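Local structure of ribosomal RNA small subunit methyltransferase E (Legionella pneumophila, 5O95) at residues T111-E116 / V157-F162; Q161-A166 / H213-L218; L21-E26 / K63-R68; I9-E14 / L43-G48. The protein probably methylates N3 of a specific uridine in 16S rRNA, using S-adenosyl-L-methionine as methyl donor. All blocks are in the same frame, centred on the assembly; numbering follows the deposited sequence.

Contact 1: T111-E116 / V157-F162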
# COMPACT_ATOMS: atom_id res chain seq x y z
N THR B 111 -14.74 -3.93 -8.80
CA THR B 111 -16.04 -4.45 -8.35
C THR B 111 -15.99 -4.75 -6.86
O THR B 111 -15.17 -5.59 -6.44
CB THR B 111 -16.43 -5.72 -9.12
OG1 THR B 111 -16.61 -5.41 -10.51
CG2 THR B 111 -17.73 -6.32 -8.55
N PRO B 112 -16.80 -4.11 -6.02
CA PRO B 112 -16.93 -4.58 -4.63
C PRO B 112 -17.56 -5.96 -4.65
O PRO B 112 -18.55 -6.19 -5.35
CB PRO B 112 -17.85 -3.53 -3.99
CG PRO B 112 -17.77 -2.32 -4.92
CD PRO B 112 -17.60 -2.91 -6.29
N LEU B 113 -16.97 -6.89 -3.91
CA LEU B 113 -17.33 -8.29 -3.98
C LEU B 113 -17.93 -8.73 -2.66
O LEU B 113 -17.42 -8.37 -1.59
CB LEU B 113 -16.09 -9.13 -4.30
CG LEU B 113 -16.31 -10.58 -4.73
CD1 LEU B 113 -17.11 -10.67 -6.04
CD2 LEU B 113 -14.97 -11.28 -4.88
N ILE B 114 -19.00 -9.51 -2.72
CA ILE B 114 -19.59 -10.14 -1.55
C ILE B 114 -19.31 -11.62 -1.65
O ILE B 114 -19.63 -12.26 -2.66
CB ILE B 114 -21.10 -9.86 -1.46
CG1 ILE B 114 -21.35 -8.35 -1.57
CG2 ILE B 114 -21.66 -10.42 -0.17
CD1 ILE B 114 -22.79 -7.99 -1.89
N THR B 115 -18.67 -12.17 -0.61
CA THR B 115 -18.33 -13.58 -0.54
C THR B 115 -18.81 -14.11 0.80
O THR B 115 -19.25 -13.35 1.67
CB THR B 115 -16.82 -13.81 -0.69
OG1 THR B 115 -16.16 -13.55 0.56
CG2 THR B 115 -16.23 -12.91 -1.76
N GLU B 116 -18.71 -15.44 0.94
CA GLU B 116 -19.35 -16.13 2.06
C GLU B 116 -18.73 -15.72 3.39
O GLU B 116 -19.44 -15.60 4.40
CB GLU B 116 -19.25 -17.64 1.84
CG GLU B 116 -19.88 -18.49 2.92
CD GLU B 116 -19.88 -19.98 2.57
OE1 GLU B 116 -20.53 -20.36 1.57
OE2 GLU B 116 -19.21 -20.76 3.28
N VAL B 157 -21.38 -7.18 -6.47
CA VAL B 157 -22.00 -8.44 -6.85
C VAL B 157 -21.46 -9.54 -5.95
O VAL B 157 -20.39 -9.41 -5.34
CB VAL B 157 -21.77 -8.84 -8.33
CG1 VAL B 157 -22.42 -7.83 -9.29
CG2 VAL B 157 -20.29 -9.01 -8.63
N TYR B 158 -22.23 -10.63 -5.87
CA TYR B 158 -21.73 -11.83 -5.21
C TYR B 158 -20.72 -12.55 -6.09
O TYR B 158 -20.67 -12.37 -7.31
CB TYR B 158 -22.88 -12.77 -4.86
CG TYR B 158 -23.70 -12.31 -3.68
CD1 TYR B 158 -24.74 -11.41 -3.84
CD2 TYR B 158 -23.43 -12.77 -2.40
CE1 TYR B 158 -25.49 -10.97 -2.76
CE2 TYR B 158 -24.17 -12.35 -1.31
CZ TYR B 158 -25.20 -11.45 -1.50
OH TYR B 158 -25.94 -11.03 -0.42
N LEU B 159 -19.93 -13.40 -5.45
CA LEU B 159 -18.84 -14.08 -6.15
C LEU B 159 -19.34 -14.88 -7.34
O LEU B 159 -18.68 -14.93 -8.38
CB LEU B 159 -18.10 -14.98 -5.16
CG LEU B 159 -16.96 -15.85 -5.71
CD1 LEU B 159 -15.70 -15.02 -5.97
CD2 LEU B 159 -16.67 -16.99 -4.76
N ASP B 160 -20.50 -15.54 -7.21
CA ASP B 160 -20.97 -16.37 -8.31
C ASP B 160 -21.29 -15.55 -9.55
O ASP B 160 -20.96 -15.95 -10.67
CB ASP B 160 -22.16 -17.25 -7.89
CG ASP B 160 -23.35 -16.44 -7.44
OD1 ASP B 160 -23.23 -15.23 -7.18
OD2 ASP B 160 -24.44 -17.04 -7.33
N GLN B 161 -21.93 -14.39 -9.37
CA GLN B 161 -22.15 -13.50 -10.51
C GLN B 161 -20.83 -13.02 -11.09
O GLN B 161 -20.68 -12.94 -12.32
CB GLN B 161 -23.01 -12.30 -10.11
CG GLN B 161 -23.28 -11.37 -11.27
CD GLN B 161 -24.32 -10.31 -10.97
OE1 GLN B 161 -24.78 -10.18 -9.84
NE2 GLN B 161 -24.69 -9.55 -11.99
N PHE B 162 -19.85 -12.70 -10.24
CA PHE B 162 -18.59 -12.19 -10.77
C PHE B 162 -17.88 -13.23 -11.64
O PHE B 162 -17.41 -12.91 -12.74
CB PHE B 162 -17.66 -11.70 -9.66
CG PHE B 162 -16.40 -11.11 -10.18
CD1 PHE B 162 -16.36 -9.77 -10.55
CD2 PHE B 162 -15.26 -11.88 -10.32
CE1 PHE B 162 -15.19 -9.22 -11.06
CE2 PHE B 162 -14.10 -11.34 -10.83
CZ PHE B 162 -14.06 -10.01 -11.20
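The carbonyl O of V157 is gripped by I114 N at 3.0 Å, and L113 CA approaches the same oxygen through a C-H...O contact. This belongs to a parallel beta-alpha-beta unit of the SPOUT methyltransferase domain. Strand 109-114 pairs with strand 152-158, outermost in the parallel sheet of this chain, and helix 124-145 lies between them in the chain. V157 N in turn donates to P112 O at 3.2 Å. After V157, segment 157-162 turns into helix 159-165, with Y158 at its N-cap position, and L159 N gives only a weak bond to I114 O.

The two faces of the strand pair differ. On one, I114 CB sits over one face of the Y158 ring, offset toward the rim and 4.1 Å from the centroid. I114 CG2 meets Y158 CE2 at 3.4 Å. On the other, L113 has CG anti to the backbone N (chi1 -167°), which sets its branch point toward the new helix. L113 CD1 meets F162 CB at 3.8 Å, and CD2 meets L159 CD1. I195 of strand 191-196 adds to this buried layer. T111 OG1 lies at the edge of the F162 ring but is hydrogen-bonded to H84. The methyl T111 CG2 touches V157 CG2 at 3.7 Å.

Contact 2: Q161-A166 / H213-L218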
# COMPACT_ATOMS: atom_id res chain seq x y z
N GLN B 161 -21.93 -14.39 -9.37
CA GLN B 161 -22.15 -13.50 -10.51
C GLN B 161 -20.83 -13.02 -11.09
O GLN B 161 -20.68 -12.94 -12.32
CB GLN B 161 -23.01 -12.30 -10.11
CG GLN B 161 -23.28 -11.37 -11.27
CD GLN B 161 -24.32 -10.31 -10.97
OE1 GLN B 161 -24.78 -10.18 -9.84
NE2 GLN B 161 -24.69 -9.55 -11.99
N PHE B 162 -19.85 -12.70 -10.24
CA PHE B 162 -18.59 -12.19 -10.77
C PHE B 162 -17.88 -13.23 -11.64
O PHE B 162 -17.41 -12.91 -12.74
CB PHE B 162 -17.66 -11.70 -9.66
CG PHE B 162 -16.40 -11.11 -10.18
CD1 PHE B 162 -16.36 -9.77 -10.55
CD2 PHE B 162 -15.26 -11.88 -10.32
CE1 PHE B 162 -15.19 -9.22 -11.06
CE2 PHE B 162 -14.10 -11.34 -10.83
CZ PHE B 162 -14.06 -10.01 -11.20
N VAL B 163 -17.78 -14.47 -11.16
CA VAL B 163 -17.08 -15.47 -11.96
C VAL B 163 -17.88 -15.84 -13.21
O VAL B 163 -17.29 -16.16 -14.25
CB VAL B 163 -16.65 -16.69 -11.12
CG1 VAL B 163 -15.88 -16.23 -9.89
CG2 VAL B 163 -17.84 -17.56 -10.75
N ARG B 164 -19.21 -15.78 -13.15
CA ARG B 164 -20.02 -16.12 -14.32
C ARG B 164 -19.80 -15.11 -15.45
O ARG B 164 -19.72 -15.49 -16.62
CB ARG B 164 -21.49 -16.22 -13.92
CG ARG B 164 -22.47 -15.72 -14.98
CD ARG B 164 -23.89 -16.21 -14.70
NE ARG B 164 -24.26 -16.08 -13.29
CZ ARG B 164 -24.88 -15.02 -12.77
NH1 ARG B 164 -25.21 -14.00 -13.55
NH2 ARG B 164 -25.17 -14.99 -11.48
N GLU B 165 -19.63 -13.84 -15.10
CA GLU B 165 -19.56 -12.77 -16.09
C GLU B 165 -18.14 -12.43 -16.53
O GLU B 165 -17.98 -11.76 -17.56
CB GLU B 165 -20.21 -11.50 -15.54
CG GLU B 165 -21.68 -11.66 -15.23
CD GLU B 165 -22.29 -10.42 -14.60
OE1 GLU B 165 -21.53 -9.54 -14.15
OE2 GLU B 165 -23.53 -10.35 -14.54
N ALA B 166 -17.12 -12.87 -15.80
CA ALA B 166 -15.75 -12.46 -16.08
C ALA B 166 -15.31 -12.99 -17.44
O ALA B 166 -15.36 -14.20 -17.69
CB ALA B 166 -14.81 -12.96 -14.98
N HIS B 213 -14.66 -21.80 -13.16
CA HIS B 213 -14.71 -20.71 -14.13
C HIS B 213 -13.33 -20.26 -14.57
O HIS B 213 -13.21 -19.19 -15.17
CB HIS B 213 -15.53 -19.53 -13.60
CG HIS B 213 -16.99 -19.81 -13.51
ND1 HIS B 213 -17.52 -20.65 -12.56
CD2 HIS B 213 -18.03 -19.37 -14.26
CE1 HIS B 213 -18.84 -20.72 -12.73
NE2 HIS B 213 -19.17 -19.95 -13.75
N GLY B 214 -12.29 -21.04 -14.28
CA GLY B 214 -10.96 -20.75 -14.80
C GLY B 214 -10.13 -19.75 -14.02
O GLY B 214 -9.11 -19.29 -14.54
N PHE B 215 -10.53 -19.40 -12.81
CA PHE B 215 -9.71 -18.54 -11.95
C PHE B 215 -8.57 -19.36 -11.36
O PHE B 215 -8.79 -20.39 -10.72
CB PHE B 215 -10.56 -17.87 -10.88
CG PHE B 215 -11.32 -16.67 -11.40
CD1 PHE B 215 -12.49 -16.84 -12.13
CD2 PHE B 215 -10.85 -15.39 -11.18
CE1 PHE B 215 -13.18 -15.74 -12.64
CE2 PHE B 215 -11.53 -14.28 -11.69
CZ PHE B 215 -12.69 -14.46 -12.40
N LEU B 216 -7.34 -18.90 -11.60
CA LEU B 216 -6.14 -19.63 -11.22
C LEU B 216 -5.52 -19.03 -9.97
O LEU B 216 -5.42 -17.80 -9.86
CB LEU B 216 -5.12 -19.56 -12.36
CG LEU B 216 -5.62 -20.10 -13.71
CD1 LEU B 216 -4.55 -19.98 -14.78
CD2 LEU B 216 -6.10 -21.54 -13.59
N PRO B 217 -5.06 -19.86 -9.03
CA PRO B 217 -4.64 -19.34 -7.71
C PRO B 217 -3.27 -18.69 -7.75
O PRO B 217 -2.31 -19.26 -8.27
CB PRO B 217 -4.63 -20.59 -6.83
CG PRO B 217 -4.44 -21.74 -7.78
CD PRO B 217 -5.13 -21.33 -9.07
N LEU B 218 -3.18 -17.50 -7.16
CA LEU B 218 -1.95 -16.72 -7.12
C LEU B 218 -1.48 -16.57 -5.68
O LEU B 218 -2.29 -16.36 -4.78
CB LEU B 218 -2.22 -15.33 -7.69
CG LEU B 218 -1.06 -14.34 -7.70
CD1 LEU B 218 0.02 -14.84 -8.64
CD2 LEU B 218 -1.57 -12.97 -8.16
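V163 of helix 159-165 faces H213 and F215, which follow helix 204-212 and lead into strand 216-218. The side chain divides its contacts between these two residues. At V163 CB both are near: H213 CB and F215 CE1 are each 3.9 Å away. With CG1 anti to the carbonyl carbon (chi1 -52°), CG1 turns to F215 and CG2 to H213. V163 CG1 meets F215 CE1 at 3.9 Å. V163 CG2 sits over the centre of one face of the H213 imidazole. It is 3.7 Å from the ring centroid and 13° off the ring normal, a well-centred CH-pi contact.

The tip of the F215 ring reaches further along the helix. F215 CZ meets A166 CB at 3.7 Å, with the methyl at the ring edge. The same F215 CZ lies 3.8 Å from F162 CE2, and these two side chains cross at about a right angle. I195 of strand 191-196 also touches F162, V163 and F215. H213 is held from the helix it follows, through ND1 to L209 O. G214, at positive phi, is the C-prime residue of the Schellman motif that ends helix 204-212 and turns the chain toward F215.

No hydrogen bond links the two segments. Helix 159-165 meets the end of helix 204-212 and the residues leading into strand 216-218 in this corner of the SPOUT domain. Between these two segments the contact depends on apolar and CH-pi packing.

Contact 3: L21-E26 / K63-R68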
# COMPACT_ATOMS: atom_id res chain seq x y z
N LEU B 21 -15.59 28.46 -18.21
CA LEU B 21 -16.26 27.33 -17.58
C LEU B 21 -16.54 27.67 -16.13
O LEU B 21 -15.61 27.95 -15.36
CB LEU B 21 -15.38 26.08 -17.67
CG LEU B 21 -15.89 24.86 -16.91
CD1 LEU B 21 -17.23 24.41 -17.47
CD2 LEU B 21 -14.85 23.75 -16.97
N GLU B 22 -17.81 27.66 -15.75
CA GLU B 22 -18.17 27.69 -14.34
C GLU B 22 -18.02 26.27 -13.80
O GLU B 22 -18.69 25.34 -14.27
CB GLU B 22 -19.60 28.17 -14.14
CG GLU B 22 -19.97 28.23 -12.66
CD GLU B 22 -21.38 28.73 -12.44
OE1 GLU B 22 -22.04 29.09 -13.43
OE2 GLU B 22 -21.82 28.77 -11.27
N LEU B 23 -17.13 26.10 -12.83
CA LEU B 23 -16.92 24.76 -12.32
C LEU B 23 -18.21 24.22 -11.73
O LEU B 23 -19.06 24.98 -11.27
CB LEU B 23 -15.84 24.78 -11.24
CG LEU B 23 -14.46 25.20 -11.74
CD1 LEU B 23 -13.49 25.11 -10.56
CD2 LEU B 23 -14.00 24.31 -12.88
N SER B 24 -18.35 22.89 -11.75
CA SER B 24 -19.49 22.28 -11.09
C SER B 24 -19.50 22.74 -9.63
O SER B 24 -18.45 23.06 -9.08
CB SER B 24 -19.37 20.76 -11.12
OG SER B 24 -18.18 20.34 -10.44
N PRO B 25 -20.68 22.79 -9.00
CA PRO B 25 -20.71 23.21 -7.59
C PRO B 25 -19.76 22.43 -6.70
O PRO B 25 -19.11 23.02 -5.82
CB PRO B 25 -22.19 23.02 -7.21
CG PRO B 25 -22.91 23.26 -8.52
CD PRO B 25 -22.03 22.66 -9.58
N GLU B 26 -19.67 21.11 -6.90
CA GLU B 26 -18.74 20.32 -6.10
C GLU B 26 -17.30 20.77 -6.32
O GLU B 26 -16.52 20.87 -5.37
CB GLU B 26 -18.89 18.83 -6.40
CG GLU B 26 -20.16 18.24 -5.83
CD GLU B 26 -20.19 18.31 -4.32
OE1 GLU B 26 -19.41 17.58 -3.69
OE2 GLU B 26 -20.97 19.12 -3.77
N LYS B 63 -18.80 30.55 -3.64
CA LYS B 63 -18.34 29.22 -4.02
C LYS B 63 -18.46 28.97 -5.52
O LYS B 63 -18.18 27.85 -5.98
CB LYS B 63 -19.07 28.13 -3.23
CG LYS B 63 -20.57 28.33 -3.11
CD LYS B 63 -21.18 27.28 -2.19
CE LYS B 63 -22.70 27.27 -2.27
NZ LYS B 63 -23.27 26.06 -1.61
N GLN B 64 -18.87 29.98 -6.30
CA GLN B 64 -18.81 29.88 -7.74
C GLN B 64 -17.40 30.20 -8.20
O GLN B 64 -16.82 31.21 -7.79
CB GLN B 64 -19.77 30.87 -8.39
CG GLN B 64 -21.24 30.49 -8.33
CD GLN B 64 -22.11 31.49 -9.06
OE1 GLN B 64 -22.23 32.64 -8.64
NE2 GLN B 64 -22.71 31.06 -10.17
N VAL B 65 -16.84 29.32 -9.02
CA VAL B 65 -15.51 29.52 -9.60
C VAL B 65 -15.66 29.49 -11.11
O VAL B 65 -16.14 28.49 -11.67
CB VAL B 65 -14.52 28.45 -9.13
CG1 VAL B 65 -13.14 28.73 -9.73
CG2 VAL B 65 -14.44 28.42 -7.59
N PHE B 66 -15.24 30.57 -11.78
CA PHE B 66 -15.22 30.66 -13.24
C PHE B 66 -13.78 30.59 -13.74
O PHE B 66 -12.94 31.38 -13.32
CB PHE B 66 -15.86 31.97 -13.72
CG PHE B 66 -17.30 32.09 -13.35
CD1 PHE B 66 -17.68 32.61 -12.12
CD2 PHE B 66 -18.29 31.66 -14.22
CE1 PHE B 66 -19.01 32.71 -11.77
CE2 PHE B 66 -19.64 31.76 -13.88
CZ PHE B 66 -19.99 32.28 -12.65
N VAL B 67 -13.50 29.65 -14.63
CA VAL B 67 -12.14 29.44 -15.12
C VAL B 67 -12.12 29.66 -16.63
O VAL B 67 -13.07 29.33 -17.34
CB VAL B 67 -11.55 28.07 -14.74
CG1 VAL B 67 -11.75 27.82 -13.25
CG2 VAL B 67 -12.14 26.94 -15.59
N ARG B 68 -11.01 30.20 -17.11
CA ARG B 68 -10.82 30.47 -18.52
C ARG B 68 -9.92 29.38 -19.08
O ARG B 68 -8.79 29.20 -18.60
CB ARG B 68 -10.22 31.86 -18.72
CG ARG B 68 -10.02 32.26 -20.18
CD ARG B 68 -11.35 32.39 -20.93
NE ARG B 68 -12.20 33.44 -20.37
CZ ARG B 68 -13.35 33.84 -20.91
NH1 ARG B 68 -13.79 33.27 -22.03
NH2 ARG B 68 -14.07 34.81 -20.34
O HOH W 1 -23.92 31.51 -13.29
O HOH W 2 -18.43 26.93 -9.34
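An antiparallel strand pair at the edge of the mixed sheet of the PUA domain joins strand 20-22 to strand 64-74. L21 and V67 form a hydrogen-bonded pair. L21 N donates to V67 O, and V67 N returns a bond to L21 O, both 2.8 Å. E22 and F66 form the next, non-hydrogen-bonded pair. L23 N then bonds V65 O, nearly along the C=O axis.

On the face carrying E22 and F66, these two side chains point the same way. With CG anti to the backbone N (chi1 -179°) and the chain extended beyond it, the E22 side chain runs alongside F66. E22 CG lies over a face of the F66 ring, 4.2 Å from its centroid, and R59 makes a cation-pi contact with that ring. Q64 NE2 donates to E22 OE2 at 2.7 Å, from above the carboxylate plane, while a water donates to OE1.

The other face is apolar. L23 CD1 packs on V65 CG1 at 3.7 Å, and L23 CG approaches V67 CG1. L43 and L45 of strand 42-46 also touch V67. Where the strands part, a second water bridges the two backbones: it donates to L23 O at 2.8 Å and accepts from V65 N at 2.9 Å.

Contact 4: I9-E14 / L43-G48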
# COMPACT_ATOMS: atom_id res chain seq x y z
N ILE B 9 -8.16 19.02 -11.46
CA ILE B 9 -9.57 18.97 -11.09
C ILE B 9 -10.33 18.25 -12.20
O ILE B 9 -10.24 18.64 -13.37
CB ILE B 9 -10.17 20.39 -10.91
CG1 ILE B 9 -9.43 21.19 -9.82
CG2 ILE B 9 -11.67 20.34 -10.63
CD1 ILE B 9 -9.63 20.60 -8.40
N TYR B 10 -11.09 17.22 -11.85
CA TYR B 10 -11.88 16.51 -12.83
C TYR B 10 -13.15 17.31 -13.13
O TYR B 10 -13.91 17.65 -12.21
CB TYR B 10 -12.32 15.17 -12.22
CG TYR B 10 -13.36 14.43 -13.01
CD1 TYR B 10 -13.09 13.91 -14.28
CD2 TYR B 10 -14.64 14.27 -12.50
CE1 TYR B 10 -14.06 13.22 -15.00
CE2 TYR B 10 -15.63 13.58 -13.20
CZ TYR B 10 -15.34 13.06 -14.45
OH TYR B 10 -16.31 12.37 -15.13
N GLN B 11 -13.38 17.61 -14.42
CA GLN B 11 -14.65 18.17 -14.86
C GLN B 11 -15.04 17.45 -16.14
O GLN B 11 -14.27 17.49 -17.12
CB GLN B 11 -14.51 19.67 -15.18
CG GLN B 11 -14.35 20.60 -13.98
CD GLN B 11 -15.63 20.72 -13.19
OE1 GLN B 11 -16.47 21.60 -13.44
NE2 GLN B 11 -15.82 19.81 -12.23
N PRO B 12 -16.20 16.80 -16.19
CA PRO B 12 -16.61 16.13 -17.42
C PRO B 12 -16.95 17.16 -18.49
O PRO B 12 -17.27 18.31 -18.19
CB PRO B 12 -17.86 15.35 -17.00
CG PRO B 12 -18.41 16.14 -15.85
CD PRO B 12 -17.18 16.62 -15.10
N GLY B 13 -16.84 16.73 -19.73
CA GLY B 13 -17.28 17.54 -20.86
C GLY B 13 -16.17 17.78 -21.86
O GLY B 13 -15.00 17.47 -21.63
N GLU B 14 -16.57 18.35 -22.99
CA GLU B 14 -15.65 18.78 -24.04
C GLU B 14 -15.62 20.30 -24.01
O GLU B 14 -16.67 20.95 -23.90
CB GLU B 14 -16.18 18.35 -25.40
CG GLU B 14 -16.31 16.87 -25.58
CD GLU B 14 -14.98 16.17 -25.56
OE1 GLU B 14 -14.01 16.72 -26.12
OE2 GLU B 14 -14.90 15.06 -24.98
N LEU B 43 -4.97 26.01 -13.04
CA LEU B 43 -5.56 24.71 -12.80
C LEU B 43 -5.42 23.89 -14.07
O LEU B 43 -5.43 24.42 -15.18
CB LEU B 43 -7.09 24.79 -12.54
CG LEU B 43 -7.63 25.43 -11.28
CD1 LEU B 43 -9.15 25.54 -11.34
CD2 LEU B 43 -7.23 24.58 -10.09
N THR B 44 -5.32 22.58 -13.90
CA THR B 44 -5.39 21.64 -15.01
C THR B 44 -6.67 20.87 -14.82
O THR B 44 -6.79 20.09 -13.88
CB THR B 44 -4.19 20.69 -15.01
OG1 THR B 44 -2.97 21.43 -15.15
CG2 THR B 44 -4.32 19.69 -16.17
N LEU B 45 -7.66 21.12 -15.67
CA LEU B 45 -8.86 20.29 -15.64
C LEU B 45 -8.62 19.07 -16.51
O LEU B 45 -7.83 19.11 -17.45
CB LEU B 45 -10.06 21.06 -16.20
CG LEU B 45 -10.17 22.47 -15.64
CD1 LEU B 45 -11.33 23.21 -16.33
CD2 LEU B 45 -10.34 22.47 -14.12
N PHE B 46 -9.28 17.97 -16.18
CA PHE B 46 -9.30 16.84 -17.09
C PHE B 46 -10.70 16.26 -17.07
O PHE B 46 -11.45 16.42 -16.10
CB PHE B 46 -8.23 15.79 -16.74
CG PHE B 46 -8.44 15.16 -15.39
CD1 PHE B 46 -8.04 15.83 -14.25
CD2 PHE B 46 -9.08 13.93 -15.28
CE1 PHE B 46 -8.25 15.26 -12.98
CE2 PHE B 46 -9.29 13.36 -14.00
CZ PHE B 46 -8.89 14.04 -12.87
N ASN B 47 -11.05 15.57 -18.16
CA ASN B 47 -12.46 15.28 -18.44
C ASN B 47 -12.80 13.80 -18.41
O ASN B 47 -13.93 13.42 -18.76
CB ASN B 47 -12.90 15.92 -19.77
CG ASN B 47 -12.30 15.24 -20.99
OD1 ASN B 47 -11.37 14.44 -20.90
ND2 ASN B 47 -12.82 15.61 -22.18
N GLY B 48 -11.89 12.95 -17.93
CA GLY B 48 -12.11 11.52 -17.95
C GLY B 48 -11.93 10.87 -19.30
O GLY B 48 -12.11 9.66 -19.41
O HOH W 3 -16.00 14.01 -20.38
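I9 and Y10 pair with L45 and F46 in parallel register, and this half of the contact is tightly packed. I9 N donates to T44 O at 3.0 Å, F46 N to I9 O, and Q11 N to F46 O at 2.8 Å. On the face carrying I9 and L45, I9 CB meets L45 CD2 at 3.8 Å and I9 CG1 meets L43 CD2. Helix 25-34 covers I9 through A27, H30 and V31. On the other face, F46 CG lies between the backbone N and the carbonyl carbon (chi1 63°). The ring lies against the Y10 backbone, with Y10 CA over one face near the rim. Y10 CB touches F46 CZ at 3.7 Å, and the two rings stand obliquely, planes 51° apart. G48 N sits at the edge of the Y10 ring.

Past Q11 the strand pairing ends, but N47 remains as a buried polar tie. Its ND2 donates to G13 O at 2.9 Å, with that oxygen in the N47 amide plane. N47 OD1 is bonded to D49 N, two residues on. The solvent side begins here. A water accepts from G13 N and donates to N47 O at 2.7 Å. P12 and E14 are exposed, and the E14 carboxylate forms a salt bridge with K51.

Strand 8-10 is thus an outer strand that runs parallel to its neighbour, strand 42-46, in the otherwise antiparallel mixed sheet of the PUA domain.

How the contacts relate
The four contacts fall into two groups on opposite sides of the chain's centre. Contacts 3 and 4 belong to the mixed N-terminal sheet, their centres about 12 Å apart. Contacts 1 and 2 lie in the SPOUT domain, about 10 Å apart by centres, and share Q161, F162 and helix 159-165. Between the groups, centres are about 32 to 44 Å apart. Along the chain, the segments of contacts 3 and 4 alternate. Contact 1 opens later, and contact 2 starts where it ends. Q11 and L45 of contact 4 touch contact 3 directly. The two groups sit in different domains and their segments do not touch, though Y10 and F46 of contact 4 reach E143 and N148. T115 of contact 1 lies near cofactor-binding G197.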